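Local coordinates for protein Protease/Reverse transcriptase/ribonuclease H (Eastern chimpanzee simian foamy virus, PDB 7KSF) that probably processes viral polyproteins and copies the foamy virus genome, as a fused aspartic protease, reverse transcriptase and ribonuclease H, at residues Y130-R144 with F330-L342. The protein carries 1 engineered substitution. Residues are numbered along the deposited sequence; the frame is centred on the assembly and turned at random.
Sequences YDNLWQHWENQVGHR and FQILLQAGYVVSL
Trp134 meets Val340 in a single bridge at the border of the reverse transcriptase palm, where the chain after helix 117-129 lies along the end of helix 319-336 and the short strand that follows. Val340 N bonds to Leu133 O (3.0 Å, nearly straight at 170°), and Val340 O accepts a hydrogen bond from Gln135 N (2.7 Å, more bent), so one residue bonds to both neighbours of Trp134, the pattern of a parallel bridge. The backbones of Val339 and Ser341 bond instead to Ala250 and Asp248 of the palm. Beside the bridge, Trp134 turns the edge of its six-membered ring to the face of Phe330 (centroids 4.9 Å apart, planes at 83°), while Leu342 CD1 lies over a face of the indole; Trp134 NE1 is hydrogen-bonded to Phe127 O. Phe330 CB sits over the centre of the Tyr130 ring, 4.0 Å from the centroid, and Tyr130 OH accepts a hydrogen bond from Gln331 NE2 (2.9 Å). Leu133, with CG anti to the backbone N (chi1 -178°), splits its branches: CD2 packs on Phe330 CD1, CD1 on Leu333 CB. Gly337, at positive phi, closes the helix in a Schellman motif, and its CA approaches His143 O. Bent at chi2, Arg144 lays one guanidinium face over Ala336 CB (3.5 Å from NE); its NH2 forms a salt bridge with Asp294, which also bonds Tyr338 OH. The loop after helix 117-129 thus packs on the helix and strand that follow the YVDD hairpin of a polymerase palm.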
loop_
_atom_site.group_PDB
_atom_site.type_symbol
_atom_site.label_atom_id
_atom_site.label_comp_id
_atom_site.label_asym_id
_atom_site.label_seq_id
_atom_site.Cartn_x
_atom_site.Cartn_y
_atom_site.Cartn_z
ATOM N N TYR A 130 -12.156 -22.595 -0.421
ATOM C CA TYR A 130 -12.790 -21.339 -0.800
ATOM C C TYR A 130 -12.139 -20.783 -2.059
ATOM O O TYR A 130 -11.726 -19.618 -2.101
ATOM C CB TYR A 130 -12.722 -20.346 0.361
ATOM C CG TYR A 130 -13.331 -20.892 1.630
ATOM C CD1 TYR A 130 -12.530 -21.407 2.639
ATOM C CD2 TYR A 130 -14.705 -20.917 1.807
ATOM C CE1 TYR A 130 -13.087 -21.918 3.795
ATOM C CE2 TYR A 130 -15.268 -21.426 2.962
ATOM C CZ TYR A 130 -14.451 -21.922 3.951
ATOM O OH TYR A 130 -15.008 -22.430 5.098
ATOM N N ASP A 131 -12.046 -21.618 -3.093
ATOM C CA ASP A 131 -11.471 -21.167 -4.355
ATOM C C ASP A 131 -12.379 -20.158 -5.043
ATOM O O ASP A 131 -11.897 -19.218 -5.683
ATOM C CB ASP A 131 -11.200 -22.360 -5.271
ATOM C CG ASP A 131 -10.451 -21.967 -6.532
ATOM O OD1 ASP A 131 -9.391 -21.313 -6.429
ATOM O OD2 ASP A 131 -10.924 -22.315 -7.635
ATOM N N ASN A 132 -13.696 -20.332 -4.917
ATOM C CA ASN A 132 -14.651 -19.409 -5.518
ATOM C C ASN A 132 -14.631 -18.038 -4.864
ATOM O O ASN A 132 -15.215 -17.098 -5.412
ATOM C CB ASN A 132 -16.064 -19.994 -5.442
ATOM C CG ASN A 132 -16.132 -21.413 -5.964
ATOM O OD1 ASN A 132 -15.313 -21.820 -6.790
ATOM N ND2 ASN A 132 -17.110 -22.174 -5.490
ATOM N N LEU A 133 -13.980 -17.902 -3.711
ATOM C CA LEU A 133 -13.890 -16.609 -3.045
ATOM C C LEU A 133 -12.821 -15.724 -3.675
ATOM O O LEU A 133 -13.027 -14.513 -3.820
ATOM C CB LEU A 133 -13.598 -16.808 -1.558
ATOM C CG LEU A 133 -13.512 -15.533 -0.725
ATOM C CD1 LEU A 133 -14.840 -14.805 -0.753
ATOM C CD2 LEU A 133 -13.100 -15.855 0.699
ATOM N N TRP A 134 -11.686 -16.301 -4.052
ATOM C CA TRP A 134 -10.602 -15.521 -4.622
ATOM C C TRP A 134 -10.979 -15.010 -6.008
ATOM O O TRP A 134 -11.837 -15.579 -6.693
ATOM C CB TRP A 134 -9.328 -16.360 -4.703
ATOM C CG TRP A 134 -9.194 -17.344 -3.581
ATOM C CD1 TRP A 134 -9.150 -18.702 -3.685
ATOM C CD2 TRP A 134 -9.105 -17.047 -2.183
ATOM N NE1 TRP A 134 -9.030 -19.273 -2.439
ATOM C CE2 TRP A 134 -9.001 -18.274 -1.500
ATOM C CE3 TRP A 134 -9.099 -15.862 -1.443
ATOM C CZ2 TRP A 134 -8.892 -18.350 -0.113
ATOM C CZ3 TRP A 134 -8.990 -15.939 -0.070
ATOM C CH2 TRP A 134 -8.887 -17.174 0.583
ATOM N N GLN A 135 -10.331 -13.923 -6.419
ATOM C CA GLN A 135 -10.553 -13.380 -7.751
ATOM C C GLN A 135 -9.722 -14.170 -8.753
ATOM O O GLN A 135 -8.494 -14.238 -8.634
ATOM C CB GLN A 135 -10.191 -11.899 -7.809
ATOM C CG GLN A 135 -10.708 -11.209 -9.057
ATOM C CD GLN A 135 -9.900 -9.989 -9.436
ATOM O OE1 GLN A 135 -8.987 -9.583 -8.718
ATOM N NE2 GLN A 135 -10.229 -9.396 -10.577
ATOM N N HIS A 136 -10.393 -14.771 -9.732
ATOM C CA HIS A 136 -9.725 -15.528 -10.782
ATOM C C HIS A 136 -9.541 -14.732 -12.065
ATOM O O HIS A 136 -8.483 -14.821 -12.694
ATOM C CB HIS A 136 -10.513 -16.805 -11.085
ATOM C CG HIS A 136 -10.672 -17.710 -9.906
ATOM N ND1 HIS A 136 -9.885 -18.825 -9.714
ATOM C CD2 HIS A 136 -11.524 -17.663 -8.854
ATOM C CE1 HIS A 136 -10.247 -19.428 -8.596
ATOM N NE2 HIS A 136 -11.239 -18.745 -8.055
ATOM N N TRP A 137 -10.545 -13.959 -12.471
ATOM C CA TRP A 137 -10.469 -13.167 -13.688
ATOM C C TRP A 137 -10.199 -11.710 -13.344
ATOM O O TRP A 137 -10.624 -11.222 -12.291
ATOM C CB TRP A 137 -11.762 -13.271 -14.497
ATOM C CG TRP A 137 -12.156 -14.671 -14.821
ATOM C CD1 TRP A 137 -12.989 -15.475 -14.102
ATOM C CD2 TRP A 137 -11.728 -15.440 -15.947
ATOM N NE1 TRP A 137 -13.108 -16.698 -14.711
ATOM C CE2 TRP A 137 -12.339 -16.702 -15.847
ATOM C CE3 TRP A 137 -10.882 -15.181 -17.029
ATOM C CZ2 TRP A 137 -12.137 -17.706 -16.791
ATOM C CZ3 TRP A 137 -10.683 -16.176 -17.962
ATOM C CH2 TRP A 137 -11.304 -17.422 -17.838
ATOM N N GLU A 138 -9.485 -11.021 -14.228
ATOM C CA GLU A 138 -9.352 -9.580 -14.088
ATOM C C GLU A 138 -10.710 -8.919 -14.292
ATOM O O GLU A 138 -11.518 -9.368 -15.113
ATOM C CB GLU A 138 -8.336 -9.030 -15.088
ATOM C CG GLU A 138 -6.899 -9.467 -14.835
ATOM C CD GLU A 138 -5.896 -8.653 -15.635
ATOM O OE1 GLU A 138 -6.314 -7.688 -16.305
ATOM O OE2 GLU A 138 -4.691 -8.980 -15.593
ATOM N N ASN A 139 -11.007 -7.952 -13.604
ATOM C CA ASN A 139 -12.269 -7.209 -13.627
ATOM C C ASN A 139 -13.455 -8.071 -13.205
ATOM O O ASN A 139 -14.610 -7.715 -13.464
ATOM C CB ASN A 139 -12.521 -6.591 -15.003
ATOM C CG ASN A 139 -11.294 -5.906 -15.561
ATOM O OD1 ASN A 139 -10.888 -6.156 -16.694
ATOM N ND2 ASN A 139 -10.683 -5.044 -14.756
ATOM N N GLN A 140 -13.185 -9.201 -12.561
ATOM C CA GLN A 140 -14.244 -10.059 -12.049
ATOM C C GLN A 140 -14.879 -9.435 -10.813
ATOM O O GLN A 140 -14.185 -8.986 -9.898
ATOM C CB GLN A 140 -13.681 -11.440 -11.712
ATOM C CG GLN A 140 -14.509 -12.230 -10.727
ATOM C CD GLN A 140 -13.831 -13.519 -10.315
ATOM O OE1 GLN A 140 -12.716 -13.814 -10.749
ATOM N NE2 GLN A 140 -14.500 -14.293 -9.472
ATOM N N VAL A 141 -16.213 -9.398 -10.795
ATOM C CA VAL A 141 -16.970 -8.858 -9.675
ATOM C C VAL A 141 -17.996 -9.891 -9.231
ATOM O O VAL A 141 -18.359 -10.804 -9.976
ATOM C CB VAL A 141 -17.672 -7.525 -10.014
ATOM C CG1 VAL A 141 -16.669 -6.515 -10.535
ATOM C CG2 VAL A 141 -18.781 -7.755 -11.027
ATOM N N GLY A 142 -18.471 -9.729 -7.999
ATOM C CA GLY A 142 -19.447 -10.631 -7.417
ATOM C C GLY A 142 -20.803 -9.971 -7.265
ATOM O O GLY A 142 -20.905 -8.745 -7.180
ATOM N N HIS A 143 -21.851 -10.790 -7.240
ATOM C CA HIS A 143 -23.205 -10.308 -7.019
ATOM C C HIS A 143 -23.556 -10.401 -5.542
ATOM O O HIS A 143 -23.243 -11.394 -4.877
ATOM C CB HIS A 143 -24.216 -11.106 -7.849
ATOM C CG HIS A 143 -25.633 -10.659 -7.667
ATOM N ND1 HIS A 143 -26.073 -9.408 -8.041
ATOM C CD2 HIS A 143 -26.711 -11.299 -7.152
ATOM C CE1 HIS A 143 -27.361 -9.295 -7.762
ATOM N NE2 HIS A 143 -27.771 -10.429 -7.221
ATOM N N ARG A 144 -24.206 -9.362 -5.037
ATOM C CA ARG A 144 -24.587 -9.262 -3.631
ATOM C C ARG A 144 -26.108 -9.298 -3.536
ATOM O O ARG A 144 -26.781 -8.346 -3.942
ATOM C CB ARG A 144 -24.021 -7.983 -3.018
ATOM C CG ARG A 144 -24.299 -7.834 -1.543
ATOM C CD ARG A 144 -23.532 -8.857 -0.736
ATOM N NE ARG A 144 -23.735 -8.658 0.693
ATOM C CZ ARG A 144 -24.787 -9.112 1.365
ATOM N NH1 ARG A 144 -25.732 -9.795 0.733
ATOM N NH2 ARG A 144 -24.896 -8.884 2.664
ATOM N N PHE A 330 -14.054 -16.111 5.558
ATOM C CA PHE A 330 -14.178 -16.512 4.160
ATOM C C PHE A 330 -15.591 -16.962 3.831
ATOM O O PHE A 330 -16.122 -16.628 2.765
ATOM C CB PHE A 330 -13.176 -17.619 3.836
ATOM C CG PHE A 330 -11.748 -17.169 3.855
ATOM C CD1 PHE A 330 -11.429 -15.834 3.687
ATOM C CD2 PHE A 330 -10.726 -18.080 4.042
ATOM C CE1 PHE A 330 -10.116 -15.414 3.707
ATOM C CE2 PHE A 330 -9.413 -17.667 4.065
ATOM C CZ PHE A 330 -9.105 -16.333 3.895
ATOM N N GLN A 331 -16.222 -17.723 4.730
ATOM C CA GLN A 331 -17.583 -18.178 4.473
ATOM C C GLN A 331 -18.530 -16.999 4.312
ATOM O O GLN A 331 -19.372 -16.983 3.407
ATOM C CB GLN A 331 -18.055 -19.096 5.600
ATOM C CG GLN A 331 -17.292 -20.402 5.701
ATOM C CD GLN A 331 -17.727 -21.237 6.888
ATOM O OE1 GLN A 331 -18.467 -20.764 7.749
ATOM N NE2 GLN A 331 -17.269 -22.482 6.939
ATOM N N ILE A 332 -18.397 -15.991 5.175
ATOM C CA ILE A 332 -19.235 -14.797 5.071
ATOM C C ILE A 332 -19.049 -14.136 3.711
ATOM O O ILE A 332 -20.015 -13.893 2.980
ATOM C CB ILE A 332 -18.925 -13.818 6.216
ATOM C CG1 ILE A 332 -19.283 -14.439 7.570
ATOM C CG2 ILE A 332 -19.673 -12.509 6.012
ATOM C CD1 ILE A 332 -18.972 -13.549 8.751
ATOM N N LEU A 333 -17.795 -13.849 3.350
ATOM C CA LEU A 333 -17.536 -13.150 2.095
ATOM C C LEU A 333 -17.958 -13.990 0.896
ATOM O O LEU A 333 -18.431 -13.449 -0.110
ATOM C CB LEU A 333 -16.059 -12.780 1.996
ATOM C CG LEU A 333 -15.523 -11.947 3.160
ATOM C CD1 LEU A 333 -14.038 -11.671 2.993
ATOM C CD2 LEU A 333 -16.304 -10.647 3.296
ATOM N N LEU A 334 -17.804 -15.311 0.988
ATOM C CA LEU A 334 -18.253 -16.175 -0.098
ATOM C C LEU A 334 -19.771 -16.283 -0.124
ATOM O O LEU A 334 -20.378 -16.291 -1.200
ATOM C CB LEU A 334 -17.623 -17.559 0.031
ATOM C CG LEU A 334 -17.906 -18.522 -1.123
ATOM C CD1 LEU A 334 -17.238 -18.030 -2.399
ATOM C CD2 LEU A 334 -17.434 -19.917 -0.767
ATOM N N GLN A 335 -20.405 -16.367 1.048
ATOM C CA GLN A 335 -21.859 -16.498 1.091
ATOM C C GLN A 335 -22.544 -15.216 0.632
ATOM O O GLN A 335 -23.593 -15.266 -0.022
ATOM C CB GLN A 335 -22.312 -16.868 2.504
ATOM C CG GLN A 335 -23.723 -17.427 2.583
ATOM C CD GLN A 335 -23.838 -18.825 2.003
ATOM O OE1 GLN A 335 -22.833 -19.492 1.747
ATOM N NE2 GLN A 335 -25.068 -19.276 1.793
ATOM N N ALA A 336 -21.968 -14.056 0.964
ATOM C CA ALA A 336 -22.543 -12.794 0.515
ATOM C C ALA A 336 -22.352 -12.591 -0.983
ATOM O O ALA A 336 -23.208 -11.988 -1.642
ATOM C CB ALA A 336 -21.923 -11.627 1.289
ATOM N N GLY A 337 -21.257 -13.097 -1.531
ATOM C CA GLY A 337 -20.907 -12.868 -2.916
ATOM C C GLY A 337 -19.738 -11.934 -3.133
ATOM O O GLY A 337 -19.560 -11.442 -4.254
ATOM N N TYR A 338 -18.951 -11.663 -2.097
ATOM C CA TYR A 338 -17.785 -10.810 -2.248
ATOM C C TYR A 338 -16.624 -11.600 -2.842
ATOM O O TYR A 338 -16.595 -12.835 -2.825
ATOM C CB TYR A 338 -17.386 -10.198 -0.907
ATOM C CG TYR A 338 -18.333 -9.120 -0.428
ATOM C CD1 TYR A 338 -18.321 -7.857 -0.999
ATOM C CD2 TYR A 338 -19.232 -9.364 0.601
ATOM C CE1 TYR A 338 -19.179 -6.867 -0.564
ATOM C CE2 TYR A 338 -20.098 -8.377 1.045
ATOM C CZ TYR A 338 -20.066 -7.130 0.458
ATOM O OH TYR A 338 -20.923 -6.144 0.895
ATOM N N VAL A 339 -15.656 -10.863 -3.385
ATOM C CA VAL A 339 -14.528 -11.440 -4.103
ATOM C C VAL A 339 -13.251 -10.845 -3.532
ATOM O O VAL A 339 -13.125 -9.618 -3.432
ATOM C CB VAL A 339 -14.624 -11.171 -5.616
ATOM C CG1 VAL A 339 -13.359 -11.607 -6.305
ATOM C CG2 VAL A 339 -15.826 -11.886 -6.205
ATOM N N VAL A 340 -12.313 -11.713 -3.146
ATOM C CA VAL A 340 -11.052 -11.313 -2.529
ATOM C C VAL A 340 -9.948 -11.370 -3.574
ATOM O O VAL A 340 -9.853 -12.333 -4.346
ATOM C CB VAL A 340 -10.712 -12.216 -1.327
ATOM C CG1 VAL A 340 -9.414 -11.775 -0.669
ATOM C CG2 VAL A 340 -11.849 -12.220 -0.323
ATOM N N SER A 341 -9.108 -10.339 -3.599
ATOM C CA SER A 341 -7.953 -10.282 -4.488
ATOM C C SER A 341 -6.714 -10.681 -3.699
ATOM O O SER A 341 -6.303 -9.975 -2.774
ATOM C CB SER A 341 -7.792 -8.883 -5.081
ATOM O OG SER A 341 -6.560 -8.761 -5.773
ATOM N N LEU A 342 -6.121 -11.817 -4.056
ATOM C CA LEU A 342 -4.888 -12.258 -3.415
ATOM C C LEU A 342 -3.655 -11.572 -3.981
ATOM O O LEU A 342 -2.536 -11.907 -3.578
ATOM C CB LEU A 342 -4.749 -13.775 -3.542
ATOM C CG LEU A 342 -5.908 -14.546 -2.907
ATOM C CD1 LEU A 342 -5.770 -16.033 -3.165
ATOM C CD2 LEU A 342 -5.983 -14.262 -1.417
#